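Local coordinates for CHAD domain protein (Streptomyces chartreusis, PDB 6RN5), which probably binds inorganic polyphosphate through its all-helical CHAD domain and also binds copper ions, at residues E34-L39 with D208-L213; R67-T72 with P90-V95; L73-S78 with L284-Y289; G97-E102 with Q196-S201. All blocks are in the same frame, centred on the assembly; numbering follows the deposited sequence.

Interaction 1 (E34-L39 with D208-L213); sequences EFLRAL and DKVAVL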
loop_
_atom_site.group_PDB
_atom_site.type_symbol
_atom_site.label_atom_id
_atom_site.label_comp_id
_atom_site.label_asym_id
_atom_site.label_seq_id
_atom_site.Cartn_x
_atom_site.Cartn_y
_atom_site.Cartn_z
ATOM N N GLU A 34 0.933 25.888 36.583
ATOM C CA GLU A 34 0.100 25.623 35.390
ATOM C C GLU A 34 -0.920 24.514 35.592
ATOM O O GLU A 34 -2.025 24.639 35.123
ATOM C CB GLU A 34 0.923 25.259 34.154
ATOM C CG GLU A 34 1.715 26.437 33.600
ATOM C CD GLU A 34 0.850 27.687 33.381
ATOM O OE1 GLU A 34 -0.111 27.604 32.580
ATOM O OE2 GLU A 34 1.128 28.741 34.011
ATOM N N PHE A 35 -0.526 23.410 36.225
ATOM C CA PHE A 35 -1.467 22.340 36.557
ATOM C C PHE A 35 -2.609 22.829 37.459
ATOM O O PHE A 35 -3.758 22.445 37.265
ATOM C CB PHE A 35 -0.728 21.194 37.256
ATOM C CG PHE A 35 -1.580 19.997 37.537
ATOM C CD1 PHE A 35 -2.272 19.894 38.715
ATOM C CD2 PHE A 35 -1.679 18.973 36.618
ATOM C CE1 PHE A 35 -3.047 18.784 39.003
ATOM C CE2 PHE A 35 -2.442 17.838 36.880
ATOM C CZ PHE A 35 -3.123 17.738 38.089
ATOM N N LEU A 36 -2.289 23.642 38.470
ATOM C CA LEU A 36 -3.327 24.154 39.363
ATOM C C LEU A 36 -4.226 25.159 38.661
ATOM O O LEU A 36 -5.434 25.153 38.872
ATOM C CB LEU A 36 -2.754 24.764 40.617
ATOM C CG LEU A 36 -1.911 23.826 41.480
ATOM C CD1 LEU A 36 -1.191 24.671 42.521
ATOM C CD2 LEU A 36 -2.703 22.704 42.110
ATOM N N ARG A 37 -3.666 25.984 37.809
ATOM C CA ARG A 37 -4.513 26.862 36.969
ATOM C C ARG A 37 -5.496 26.112 36.130
ATOM O O ARG A 37 -6.684 26.422 36.124
ATOM C CB ARG A 37 -3.683 27.674 36.026
ATOM C CG ARG A 37 -3.263 28.947 36.674
ATOM C CD ARG A 37 -2.344 29.723 35.761
ATOM N NE ARG A 37 -1.481 30.578 36.555
ATOM C CZ ARG A 37 -0.477 31.279 36.056
ATOM N NH1 ARG A 37 -0.190 31.241 34.748
ATOM N NH2 ARG A 37 0.240 32.032 36.876
ATOM N N ALA A 38 -4.994 25.135 35.392
ATOM C CA ALA A 38 -5.852 24.329 34.559
ATOM C C ALA A 38 -6.917 23.632 35.392
ATOM O O ALA A 38 -8.081 23.566 35.014
ATOM C CB ALA A 38 -5.038 23.312 33.789
ATOM N N LEU A 39 -6.516 23.104 36.533
ATOM C CA LEU A 39 -7.449 22.431 37.396
ATOM C C LEU A 39 -8.570 23.371 37.849
ATOM O O LEU A 39 -9.710 22.956 37.846
ATOM C CB LEU A 39 -6.728 21.832 38.599
ATOM C CG LEU A 39 -7.599 21.068 39.567
ATOM C CD1 LEU A 39 -8.431 20.004 38.851
ATOM C CD2 LEU A 39 -6.751 20.436 40.663
ATOM N N ASP A 208 -3.196 17.538 45.351
ATOM C CA ASP A 208 -2.714 18.167 46.587
ATOM C C ASP A 208 -1.183 18.235 46.614
ATOM O O ASP A 208 -0.601 19.236 47.004
ATOM C CB ASP A 208 -3.206 17.384 47.831
ATOM C CG ASP A 208 -4.540 17.908 48.406
ATOM O OD1 ASP A 208 -5.027 18.976 47.946
ATOM O OD2 ASP A 208 -5.099 17.227 49.333
ATOM N N LYS A 209 -0.537 17.169 46.179
ATOM C CA LYS A 209 0.935 17.164 46.130
ATOM C C LYS A 209 1.462 18.107 45.102
ATOM O O LYS A 209 2.446 18.806 45.347
ATOM C CB LYS A 209 1.448 15.767 45.902
ATOM C CG LYS A 209 1.107 14.920 47.094
ATOM C CD LYS A 209 1.734 13.557 47.019
ATOM C CE LYS A 209 1.031 12.669 48.030
ATOM N NZ LYS A 209 1.668 11.333 48.127
ATOM N N VAL A 210 0.781 18.193 43.961
ATOM C CA VAL A 210 1.158 19.204 42.979
ATOM C C VAL A 210 1.010 20.602 43.563
ATOM O O VAL A 210 1.877 21.477 43.362
ATOM C CB VAL A 210 0.363 19.044 41.674
ATOM C CG1 VAL A 210 0.646 20.179 40.715
ATOM C CG2 VAL A 210 0.731 17.702 41.037
ATOM N N ALA A 211 -0.064 20.825 44.328
ATOM C CA ALA A 211 -0.214 22.106 45.059
ATOM C C ALA A 211 0.996 22.413 45.966
ATOM O O ALA A 211 1.488 23.498 45.961
ATOM C CB ALA A 211 -1.494 22.120 45.878
ATOM N N VAL A 212 1.463 21.436 46.736
ATOM C CA VAL A 212 2.628 21.619 47.561
ATOM C C VAL A 212 3.824 21.979 46.702
ATOM O O VAL A 212 4.554 22.877 47.011
ATOM C CB VAL A 212 2.920 20.354 48.386
ATOM C CG1 VAL A 212 4.281 20.464 49.081
ATOM C CG2 VAL A 212 1.817 20.167 49.427
ATOM N N LEU A 213 3.989 21.278 45.583
ATOM C CA LEU A 213 5.111 21.492 44.681
ATOM C C LEU A 213 5.111 22.868 44.068
ATOM O O LEU A 213 6.136 23.364 43.653
ATOM C CB LEU A 213 5.064 20.440 43.547
ATOM C CG LEU A 213 6.177 20.426 42.501
ATOM C CD1 LEU A 213 7.558 20.216 43.142
ATOM C CD2 LEU A 213 5.924 19.338 41.464
#

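Interaction 2 (R67-T72 with P90-V95); sequences RRISAT and PELAWV. With SO4 (sulfate ion), chain G; SO4 (sulfate ion), chain I.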
loop_
_atom_site.group_PDB
_atom_site.type_symbol
_atom_site.label_atom_id
_atom_site.label_comp_id
_atom_site.label_asym_id
_atom_site.label_seq_id
_atom_site.Cartn_x
_atom_site.Cartn_y
_atom_site.Cartn_z
ATOM N N ARG A 67 2.620 15.730 32.401
ATOM C CA ARG A 67 3.651 15.019 31.662
ATOM C C ARG A 67 5.021 15.669 31.855
ATOM O O ARG A 67 6.057 15.000 31.885
ATOM C CB ARG A 67 3.374 15.104 30.159
ATOM C CG ARG A 67 2.299 14.209 29.641
ATOM C CD ARG A 67 2.482 14.083 28.133
ATOM N NE ARG A 67 2.469 15.349 27.385
ATOM C CZ ARG A 67 1.469 15.716 26.575
ATOM N NH1 ARG A 67 1.526 16.831 25.885
ATOM N NH2 ARG A 67 0.380 14.952 26.450
ATOM N N ARG A 68 5.044 16.996 31.877
ATOM C CA ARG A 68 6.327 17.653 32.153
ATOM C C ARG A 68 6.871 17.393 33.552
ATOM O O ARG A 68 8.075 17.329 33.734
ATOM C CB ARG A 68 6.272 19.145 31.908
ATOM C CG ARG A 68 6.237 19.472 30.456
ATOM C CD ARG A 68 5.704 20.885 30.180
ATOM N NE ARG A 68 6.078 21.249 28.836
ATOM C CZ ARG A 68 5.428 20.889 27.744
ATOM N NH1 ARG A 68 4.335 20.154 27.808
ATOM N NH2 ARG A 68 5.871 21.284 26.558
ATOM N N ILE A 69 5.997 17.327 34.541
ATOM C CA ILE A 69 6.447 17.133 35.898
ATOM C C ILE A 69 6.980 15.695 36.015
ATOM O O ILE A 69 8.065 15.448 36.565
ATOM C CB ILE A 69 5.291 17.395 36.856
ATOM C CG1 ILE A 69 4.924 18.875 36.812
ATOM C CG2 ILE A 69 5.649 17.004 38.256
ATOM C CD1 ILE A 69 3.659 19.229 37.591
ATOM N N SER A 70 6.232 14.768 35.432
ATOM C CA SER A 70 6.566 13.386 35.496
ATOM C C SER A 70 7.922 13.153 34.810
ATOM O O SER A 70 8.799 12.456 35.347
ATOM C CB SER A 70 5.423 12.559 34.886
ATOM O OG SER A 70 5.599 11.216 35.218
ATOM N N ALA A 71 8.118 13.781 33.659
ATOM C CA ALA A 71 9.402 13.701 32.956
ATOM C C ALA A 71 10.565 14.241 33.785
ATOM O O ALA A 71 11.645 13.642 33.863
ATOM C CB ALA A 71 9.337 14.452 31.626
ATOM N N THR A 72 10.339 15.391 34.381
ATOM C CA THR A 72 11.347 16.084 35.156
ATOM C C THR A 72 11.789 15.225 36.342
ATOM O O THR A 72 12.980 15.132 36.639
ATOM C CB THR A 72 10.799 17.420 35.612
ATOM O OG1 THR A 72 10.510 18.205 34.449
ATOM C CG2 THR A 72 11.796 18.175 36.442
ATOM N N PRO A 90 4.037 7.530 39.018
ATOM C CA PRO A 90 2.887 6.727 38.550
ATOM C C PRO A 90 1.545 7.429 38.741
ATOM O O PRO A 90 0.641 7.241 37.942
ATOM C CB PRO A 90 2.943 5.479 39.439
ATOM C CG PRO A 90 3.643 5.930 40.687
ATOM C CD PRO A 90 4.672 6.921 40.210
ATOM N N GLU A 91 1.429 8.267 39.767
ATOM C CA GLU A 91 0.175 8.961 40.001
ATOM C C GLU A 91 -0.019 9.984 38.928
ATOM O O GLU A 91 -1.085 10.094 38.352
ATOM C CB GLU A 91 0.165 9.588 41.377
ATOM C CG GLU A 91 0.048 8.582 42.488
ATOM C CD GLU A 91 -1.127 7.636 42.264
ATOM O OE1 GLU A 91 -2.300 7.971 42.558
ATOM O OE2 GLU A 91 -0.883 6.545 41.765
ATOM N N LEU A 92 1.038 10.725 38.629
ATOM C CA LEU A 92 1.022 11.639 37.508
ATOM C C LEU A 92 0.775 10.944 36.168
ATOM O O LEU A 92 0.074 11.479 35.314
ATOM C CB LEU A 92 2.342 12.391 37.441
ATOM C CG LEU A 92 2.550 13.424 38.552
ATOM C CD1 LEU A 92 4.003 13.856 38.626
ATOM C CD2 LEU A 92 1.609 14.617 38.337
ATOM N N ALA A 93 1.367 9.769 35.991
ATOM C CA ALA A 93 1.139 8.970 34.782
ATOM C C ALA A 93 -0.334 8.530 34.701
ATOM O O ALA A 93 -0.986 8.616 33.633
ATOM C CB ALA A 93 2.051 7.749 34.784
ATOM N N TRP A 94 -0.854 8.051 35.828
ATOM C CA TRP A 94 -2.267 7.736 35.894
ATOM C C TRP A 94 -3.098 8.983 35.486
ATOM O O TRP A 94 -4.028 8.892 34.719
ATOM C CB TRP A 94 -2.641 7.190 37.268
ATOM C CG TRP A 94 -4.126 7.055 37.424
ATOM C CD1 TRP A 94 -4.925 6.105 36.857
ATOM C CD2 TRP A 94 -4.996 7.916 38.178
ATOM N NE1 TRP A 94 -6.242 6.344 37.181
ATOM C CE2 TRP A 94 -6.311 7.434 38.008
ATOM C CE3 TRP A 94 -4.794 9.051 38.963
ATOM C CZ2 TRP A 94 -7.420 8.053 38.610
ATOM C CZ3 TRP A 94 -5.889 9.661 39.561
ATOM C CH2 TRP A 94 -7.178 9.166 39.386
ATOM N N VAL A 95 -2.728 10.163 35.939
ATOM C CA VAL A 95 -3.524 11.331 35.605
ATOM C C VAL A 95 -3.470 11.636 34.109
ATOM O O VAL A 95 -4.512 11.920 33.473
ATOM C CB VAL A 95 -3.057 12.586 36.374
ATOM C CG1 VAL A 95 -3.700 13.847 35.787
ATOM C CG2 VAL A 95 -3.346 12.466 37.874
HETATM S S SO4 G . 4.091 18.991 24.094
HETATM O O1 SO4 G . 3.336 18.990 25.332
HETATM O O2 SO4 G . 4.693 20.339 23.960
HETATM O O3 SO4 G . 3.226 18.729 22.940
HETATM O O4 SO4 G . 5.078 17.885 24.167
HETATM S S SO4 I . -1.797 16.162 23.671
HETATM O O1 SO4 I . -1.985 15.528 24.984
HETATM O O2 SO4 I . -0.839 17.313 23.819
HETATM O O3 SO4 I . -3.050 16.743 23.192
HETATM O O4 SO4 I . -1.244 15.210 22.728
#

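Interaction 3 (L73-S78 with L284-Y289); sequences LHTFQS and LRLHRY. With SO4 (sulfate ion), chain G; SO4 (sulfate ion), chain F.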
loop_
_atom_site.group_PDB
_atom_site.type_symbol
_atom_site.label_atom_id
_atom_site.label_comp_id
_atom_site.label_asym_id
_atom_site.label_seq_id
_atom_site.Cartn_x
_atom_site.Cartn_y
_atom_site.Cartn_z
ATOM N N LEU A 73 10.824 14.587 36.986
ATOM C CA LEU A 73 11.092 13.729 38.128
ATOM C C LEU A 73 11.853 12.473 37.696
ATOM O O LEU A 73 12.376 11.783 38.519
ATOM C CB LEU A 73 9.794 13.374 38.862
ATOM C CG LEU A 73 9.421 14.337 40.008
ATOM C CD1 LEU A 73 9.440 15.791 39.614
ATOM C CD2 LEU A 73 8.056 13.993 40.565
ATOM N N HIS A 74 11.885 12.175 36.404
ATOM C CA HIS A 74 12.602 11.013 35.911
ATOM C C HIS A 74 14.014 11.461 35.627
ATOM O O HIS A 74 14.935 10.948 36.218
ATOM C CB HIS A 74 11.939 10.449 34.629
ATOM C CG HIS A 74 12.583 9.210 34.117
ATOM N ND1 HIS A 74 13.506 9.212 33.099
ATOM C CD2 HIS A 74 12.461 7.924 34.511
ATOM C CE1 HIS A 74 13.907 7.980 32.868
ATOM N NE2 HIS A 74 13.284 7.175 33.706
ATOM N N THR A 75 14.154 12.411 34.696
ATOM C CA THR A 75 15.453 12.885 34.194
ATOM C C THR A 75 16.356 13.396 35.323
ATOM O O THR A 75 17.589 13.209 35.276
ATOM C CB THR A 75 15.243 14.003 33.143
ATOM O OG1 THR A 75 14.457 13.498 32.064
ATOM C CG2 THR A 75 16.552 14.502 32.598
ATOM N N PHE A 76 15.738 14.073 36.303
ATOM C CA PHE A 76 16.460 14.819 37.344
ATOM C C PHE A 76 16.189 14.226 38.702
ATOM O O PHE A 76 16.306 14.892 39.734
ATOM C CB PHE A 76 16.078 16.319 37.326
ATOM C CG PHE A 76 16.309 17.005 35.990
ATOM C CD1 PHE A 76 17.567 17.512 35.645
ATOM C CD2 PHE A 76 15.260 17.178 35.080
ATOM C CE1 PHE A 76 17.759 18.165 34.413
ATOM C CE2 PHE A 76 15.456 17.821 33.848
ATOM C CZ PHE A 76 16.696 18.304 33.511
ATOM N N GLN A 77 15.876 12.939 38.690
ATOM C CA GLN A 77 15.542 12.220 39.891
ATOM C C GLN A 77 16.674 12.292 40.880
ATOM O O GLN A 77 16.418 12.350 42.061
ATOM C CB GLN A 77 15.241 10.741 39.626
ATOM C CG GLN A 77 14.681 10.056 40.872
ATOM C CD GLN A 77 14.010 8.724 40.596
ATOM O OE1 GLN A 77 14.521 7.695 41.011
ATOM N NE2 GLN A 77 12.851 8.738 39.889
ATOM N N SER A 78 17.915 12.314 40.407
ATOM C CA SER A 78 19.051 12.306 41.347
ATOM C C SER A 78 19.123 13.583 42.162
ATOM O O SER A 78 19.739 13.582 43.194
ATOM C CB SER A 78 20.380 12.085 40.607
ATOM O OG SER A 78 20.520 12.998 39.547
ATOM N N LEU A 284 12.363 10.833 23.221
ATOM C CA LEU A 284 12.483 12.135 22.565
ATOM C C LEU A 284 11.745 13.191 23.378
ATOM O O LEU A 284 12.234 14.289 23.613
ATOM C CB LEU A 284 12.009 12.054 21.119
ATOM C CG LEU A 284 11.847 13.427 20.460
ATOM C CD1 LEU A 284 13.164 14.150 20.450
ATOM C CD2 LEU A 284 11.355 13.242 19.040
ATOM N N ARG A 285 10.585 12.816 23.870
ATOM C CA ARG A 285 9.827 13.701 24.729
ATOM C C ARG A 285 10.534 14.034 26.041
ATOM O O ARG A 285 10.570 15.202 26.460
ATOM C CB ARG A 285 8.437 13.143 24.971
ATOM C CG ARG A 285 7.478 14.298 25.150
ATOM C CD ARG A 285 6.045 13.909 25.029
ATOM N NE ARG A 285 5.703 12.832 25.944
ATOM C CZ ARG A 285 4.522 12.206 25.929
ATOM N NH1 ARG A 285 3.570 12.599 25.084
ATOM N NH2 ARG A 285 4.284 11.202 26.768
ATOM N N LEU A 286 11.157 13.015 26.655
ATOM C CA LEU A 286 11.979 13.217 27.841
ATOM C C LEU A 286 13.057 14.240 27.576
ATOM O O LEU A 286 13.295 15.110 28.407
ATOM C CB LEU A 286 12.574 11.879 28.332
ATOM C CG LEU A 286 11.499 10.970 28.963
ATOM C CD1 LEU A 286 11.978 9.529 29.306
ATOM C CD2 LEU A 286 10.993 11.635 30.222
ATOM N N HIS A 287 13.700 14.123 26.418
ATOM C CA HIS A 287 14.775 15.035 26.001
ATOM C C HIS A 287 14.214 16.463 25.787
ATOM O O HIS A 287 14.781 17.415 26.208
ATOM C CB HIS A 287 15.458 14.463 24.712
ATOM C CG HIS A 287 16.407 15.402 24.043
ATOM N ND1 HIS A 287 17.511 15.934 24.679
ATOM C CD2 HIS A 287 16.439 15.878 22.773
ATOM C CE1 HIS A 287 18.175 16.700 23.830
ATOM N NE2 HIS A 287 17.548 16.680 22.664
ATOM N N ARG A 288 13.038 16.586 25.214
ATOM C CA ARG A 288 12.498 17.923 24.950
ATOM C C ARG A 288 12.249 18.655 26.234
ATOM O O ARG A 288 12.625 19.804 26.374
ATOM C CB ARG A 288 11.225 17.829 24.109
ATOM C CG ARG A 288 11.515 17.766 22.593
ATOM C CD ARG A 288 10.470 18.650 21.868
ATOM N NE ARG A 288 9.193 18.042 22.140
ATOM C CZ ARG A 288 8.133 18.551 22.752
ATOM N NH1 ARG A 288 8.032 19.819 23.112
ATOM N NH2 ARG A 288 7.101 17.737 22.924
ATOM N N TYR A 289 11.715 17.938 27.204
ATOM C CA TYR A 289 11.312 18.531 28.466
ATOM C C TYR A 289 12.481 18.802 29.359
ATOM O O TYR A 289 12.396 19.671 30.206
ATOM C CB TYR A 289 10.317 17.620 29.196
ATOM C CG TYR A 289 9.008 17.389 28.486
ATOM C CD1 TYR A 289 8.547 18.260 27.496
ATOM C CD2 TYR A 289 8.186 16.330 28.857
ATOM C CE1 TYR A 289 7.317 18.063 26.894
ATOM C CE2 TYR A 289 6.973 16.125 28.256
ATOM C CZ TYR A 289 6.528 16.984 27.273
ATOM O OH TYR A 289 5.288 16.750 26.645
HETATM S S SO4 G . 4.091 18.991 24.094
HETATM O O1 SO4 G . 3.336 18.990 25.332
HETATM O O2 SO4 G . 4.693 20.339 23.960
HETATM O O3 SO4 G . 3.226 18.729 22.940
HETATM O O4 SO4 G . 5.078 17.885 24.167
HETATM S S SO4 F . 0.511 10.488 25.339
HETATM O O1 SO4 F . 0.535 11.078 26.711
HETATM O O2 SO4 F . 0.523 11.571 24.347
HETATM O O3 SO4 F . 1.696 9.574 25.091
HETATM O O4 SO4 F . -0.786 9.788 25.210
HETATM O O HOH W 1 12.790 15.255 31.046
#

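Interaction 4 (G97-E102 with Q196-S201); sequences GTLAME and QAMGSS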
loop_
_atom_site.group_PDB
_atom_site.type_symbol
_atom_site.label_atom_id
_atom_site.label_comp_id
_atom_site.label_asym_id
_atom_site.label_seq_id
_atom_site.Cartn_x
_atom_site.Cartn_y
_atom_site.Cartn_z
ATOM N N GLY A 97 -2.571 9.874 31.493
ATOM C CA GLY A 97 -3.191 8.780 30.694
ATOM C C GLY A 97 -4.727 8.757 30.750
ATOM O O GLY A 97 -5.398 8.609 29.731
ATOM N N THR A 98 -5.288 8.963 31.943
ATOM C CA THR A 98 -6.717 8.982 32.106
ATOM C C THR A 98 -7.309 10.117 31.329
ATOM O O THR A 98 -8.289 9.939 30.583
ATOM C CB THR A 98 -7.105 9.164 33.552
ATOM O OG1 THR A 98 -6.668 8.021 34.285
ATOM C CG2 THR A 98 -8.621 9.347 33.659
ATOM N N LEU A 99 -6.690 11.275 31.469
ATOM C CA LEU A 99 -7.092 12.476 30.718
ATOM C C LEU A 99 -6.822 12.440 29.184
ATOM O O LEU A 99 -7.422 13.207 28.437
ATOM C CB LEU A 99 -6.454 13.707 31.338
ATOM C CG LEU A 99 -6.879 14.062 32.767
ATOM C CD1 LEU A 99 -6.339 15.422 33.108
ATOM C CD2 LEU A 99 -8.374 14.087 32.947
ATOM N N ALA A 100 -5.941 11.562 28.720
ATOM C CA ALA A 100 -5.643 11.463 27.276
ATOM C C ALA A 100 -6.712 10.662 26.485
ATOM O O ALA A 100 -6.955 10.922 25.304
ATOM C CB ALA A 100 -4.253 10.850 27.082
ATOM N N MET A 101 -7.374 9.728 27.159
ATOM C CA MET A 101 -8.140 8.680 26.473
ATOM C C MET A 101 -9.261 9.191 25.588
ATOM O O MET A 101 -9.355 8.831 24.410
ATOM C CB MET A 101 -8.625 7.656 27.469
ATOM C CG MET A 101 -7.551 6.611 27.751
ATOM S SD MET A 101 -7.382 5.240 26.540
ATOM C CE MET A 101 -7.572 5.973 24.910
ATOM N N GLU A 102 -10.083 10.066 26.123
ATOM C CA GLU A 102 -11.187 10.572 25.317
ATOM C C GLU A 102 -10.682 11.102 23.971
ATOM O O GLU A 102 -11.136 10.680 22.912
ATOM C CB GLU A 102 -11.989 11.633 26.064
ATOM C CG GLU A 102 -13.135 12.170 25.243
ATOM C CD GLU A 102 -13.924 13.262 25.939
ATOM O OE1 GLU A 102 -13.601 13.641 27.102
ATOM O OE2 GLU A 102 -14.879 13.727 25.298
ATOM N N GLN A 196 -15.105 10.760 36.307
ATOM C CA GLN A 196 -15.088 10.048 37.578
ATOM C C GLN A 196 -13.727 10.155 38.298
ATOM O O GLN A 196 -13.650 10.474 39.523
ATOM C CB GLN A 196 -15.498 8.597 37.411
ATOM C CG GLN A 196 -16.971 8.453 37.061
ATOM C CD GLN A 196 -17.353 7.019 36.794
ATOM O OE1 GLN A 196 -16.587 6.272 36.198
ATOM N NE2 GLN A 196 -18.533 6.605 37.281
ATOM N N ALA A 197 -12.665 9.879 37.560
ATOM C CA ALA A 197 -11.278 9.962 38.096
ATOM C C ALA A 197 -10.973 11.308 38.710
ATOM O O ALA A 197 -10.362 11.383 39.774
ATOM C CB ALA A 197 -10.285 9.694 36.999
ATOM N N MET A 198 -11.422 12.362 38.041
ATOM C CA MET A 198 -11.190 13.708 38.489
ATOM C C MET A 198 -11.952 14.100 39.741
ATOM O O MET A 198 -11.541 15.024 40.434
ATOM C CB MET A 198 -11.544 14.682 37.397
ATOM C CG MET A 198 -10.489 14.626 36.313
ATOM S SD MET A 198 -10.637 16.056 35.282
ATOM C CE MET A 198 -9.884 17.294 36.347
ATOM N N GLY A 199 -13.052 13.415 40.023
ATOM C CA GLY A 199 -13.746 13.601 41.304
ATOM C C GLY A 199 -13.244 12.678 42.420
ATOM O O GLY A 199 -13.740 12.753 43.532
ATOM N N SER A 200 -12.242 11.842 42.157
ATOM C CA SER A 200 -11.877 10.764 43.088
ATOM C C SER A 200 -10.877 11.215 44.116
ATOM O O SER A 200 -10.202 12.228 43.952
ATOM C CB SER A 200 -11.256 9.554 42.347
ATOM O OG SER A 200 -10.045 9.917 41.695
ATOM N N SER A 201 -10.751 10.415 45.160
ATOM C CA SER A 201 -9.873 10.748 46.230
ATOM C C SER A 201 -8.429 10.500 45.753
ATOM O O SER A 201 -7.523 11.207 46.132
ATOM C CB SER A 201 -10.271 9.959 47.478
ATOM O OG SER A 201 -9.808 8.656 47.318
#

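Interaction 1 (E34-L39 with D208-L213)
Phe35 and Leu36 of helix 21-42 pack on Val210 and Ala211 of helix 201-213. This is a helix-helix contact inside the all-helical CHAD domain. The two short segments run closer to antiparallel than to parallel, with 131° between their directions. Their axes come within 9.7 Å.

Phe35 meets one methyl group, Val210 CG1, with three successive atoms. Its CB lies 3.9 Å from Val210 CG1. Its CG is just as far from that methyl. Further out, Phe35 CD1 comes to 3.5 Å from Val210 CG1, the shortest approach between the segments. The same CD1 also reaches Val210 CB, at 4.1 Å. CG is anti to the backbone N (chi1 -175°) and beside Phe35's own carbonyl carbon, which turns CD1 to the valine. The two side chains cross at about a right angle. The methyl comes to the ring at a slant. Phe35 also touches Leu62 and Ser65 of helix 56-75, so it lies between two helices.

Leu36 makes the less buried half of the contact. Both of its methyls approach Ala211 CA. No hydrogen bond crosses here, and the match is wholly apolar. Asp208 starts away from helix 21-42. It belongs to a carbonate pocket, together with Arg43, His204 and Ala207. The side chain of Ala211 is about 4 Å from a bound carbonate, which probably comes from the crystallisation liquor. Leu36 CD1 lies 3.7 Å from Ala211 CA, and Leu36 CD2 lies 4.0 Å from Ala211 CB.

Interaction 2 (R67-T72 with P90-V95)
Leu92 meets Ile69 and Ser70 in a small buried apolar contact, yet the two residues just before them on the same helix, Arg67 and Arg68, grip sulfate ions. Leu92 CD1 comes to 3.6 Å from Ile69 CG2, and the two side chains cross at about a right angle. The same methyl lies 4.0 Å from Ser70 N. Ser70 CB and Leu92 CB also meet at 4.0 Å. Leu92 CG lies beside its backbone N (chi1 -71°), which places CD1 against Ile69 CG2 and Ser70 N.

The contact joins helices 56-75 and 82-120, which follow each other in the CHAD domain. Arg67 and Arg68 belong to a basic cluster that here binds sulfate, with Arg60, Arg63, Arg64 and Arg288 as further partners of the ions. Arg67 NH1 bonds to both sulfates, with O1 of the chain G ion 2.9 Å away. Arg68 NH1 gives a second bond to that same O1, while Arg68 NH2 donates to O2 of the ion in a nearly straight bond (170°). Arg67 NH2 holds O1 of the chain I sulfate at 2.8 Å. The O1 atom of each ion lies at a guanidinium edge, near its plane. The ions probably come from the crystallisation liquor, but their places are consistent with phosphate groups of a polyphosphate chain. A salt bridge to Glu292 gives Arg68 NH2 a second charged partner.

Interaction 3 (L73-S78 with L284-Y289)
Leu286 of helix 274-295 meets His74 and Thr75 from the end of helix 56-75. The Thr75 side is buried and joined through a water. The His74 side is partly exposed and looser in kind: His74 ND1 is 4.1 Å from Leu286 CD1, the methyl comes at a slant to the ring, and no bond forms. The side chain of His74 also leans on Arg89 of helix 82-120.

On the buried side, Thr75 OG1 stands 4.2 Å from Leu286 O, too far for a direct bond. One water joins them, 2.6 Å from Thr75 OG1 and 2.7 Å from Leu286 O, to which it donates. Thr75 OG1 lies beside its backbone N (chi1 -59°), leaving CG2 over one face of the Phe76 ring, offset toward the rim, 3.7 Å above its plane.

Another flank of helix 274-295 carries charge. Tyr289 OH donates to O4 of the chain G sulfate at 2.7 Å and also pairs with Arg67 NE. Arg288 approaches the same O4, though the distance modelled there is doubtfully short. Arg285 reaches the chain F sulfate through two weak bonds. The contact therefore has two chemistries. Leu286 and the water join the two helices, and, elsewhere on helix 274-295, hydroxyl and guanidinium groups form an anion site that would probably suit phosphate groups.

Interaction 4 (G97-E102 with Q196-S201)
No flat group bridges Thr98 and Ala197 or Leu99 and Met198, the two pairs that make this contact. The ring of Trp94, one turn before Thr98, lies beside them. Ala197 CB comes to this ring at a slant, 3.7 Å from Trp94 CZ2. Ser200 OG lies beyond the rim and near the ring plane, 3.8 Å from Trp94 CH2. The carboxylate of Glu102 turns elsewhere and bonds to His191.

Across the contact the touching is between methyls and a thioether. Thr98 CG2 meets Ala197 CB at 3.7 Å. That methyl is anti to the backbone N, while OG1 sits beside the N (chi1 -65°) and bonds back to the carbonyl of Trp94. The threonine thus satisfies its hydroxyl on its own helix and gives its methyl to the neighbour. Leu99 CD2 reaches the sulfur of Met198, with SD 3.8 Å away, and the two side chains cross at about a right angle. Met198 CG is close behind, 4.0 Å from Leu99 CD2.

Ser200 takes the N-cap position of helix 201-213, and its OG caps Phe203 N. Helices 82-120 and 170-198 are both long helices of the CHAD domain. Leu99 and Met198 also rest on Leu62 of helix 56-75, and Met198 reaches Leu39 and His42 of helix 21-42, so the Met198 side chain lies where four helices meet.

In the fold
Interaction 2 is the fully buried contact; interactions 1, 3 and 4 are partly buried. Interactions 2 and 3 share helix 56-75, and interactions 2 and 4 share helix 82-120. Interaction 1 touches interaction 2 through Leu213 and Ile69, and interaction 4 through Leu39 and Met198. These joins are apolar. Trp94 of interaction 2 packs on Ala197 of interaction 4. The join of 2 and 3 has a polar part: Arg67 NE probably bonds to Tyr289 OH, and both contacts reach the chain G sulfate. Interaction 1 borders a carbonate. A water links the segments of interaction 3, whereas the other three meet through apolar contact, with no hydrogen bond across.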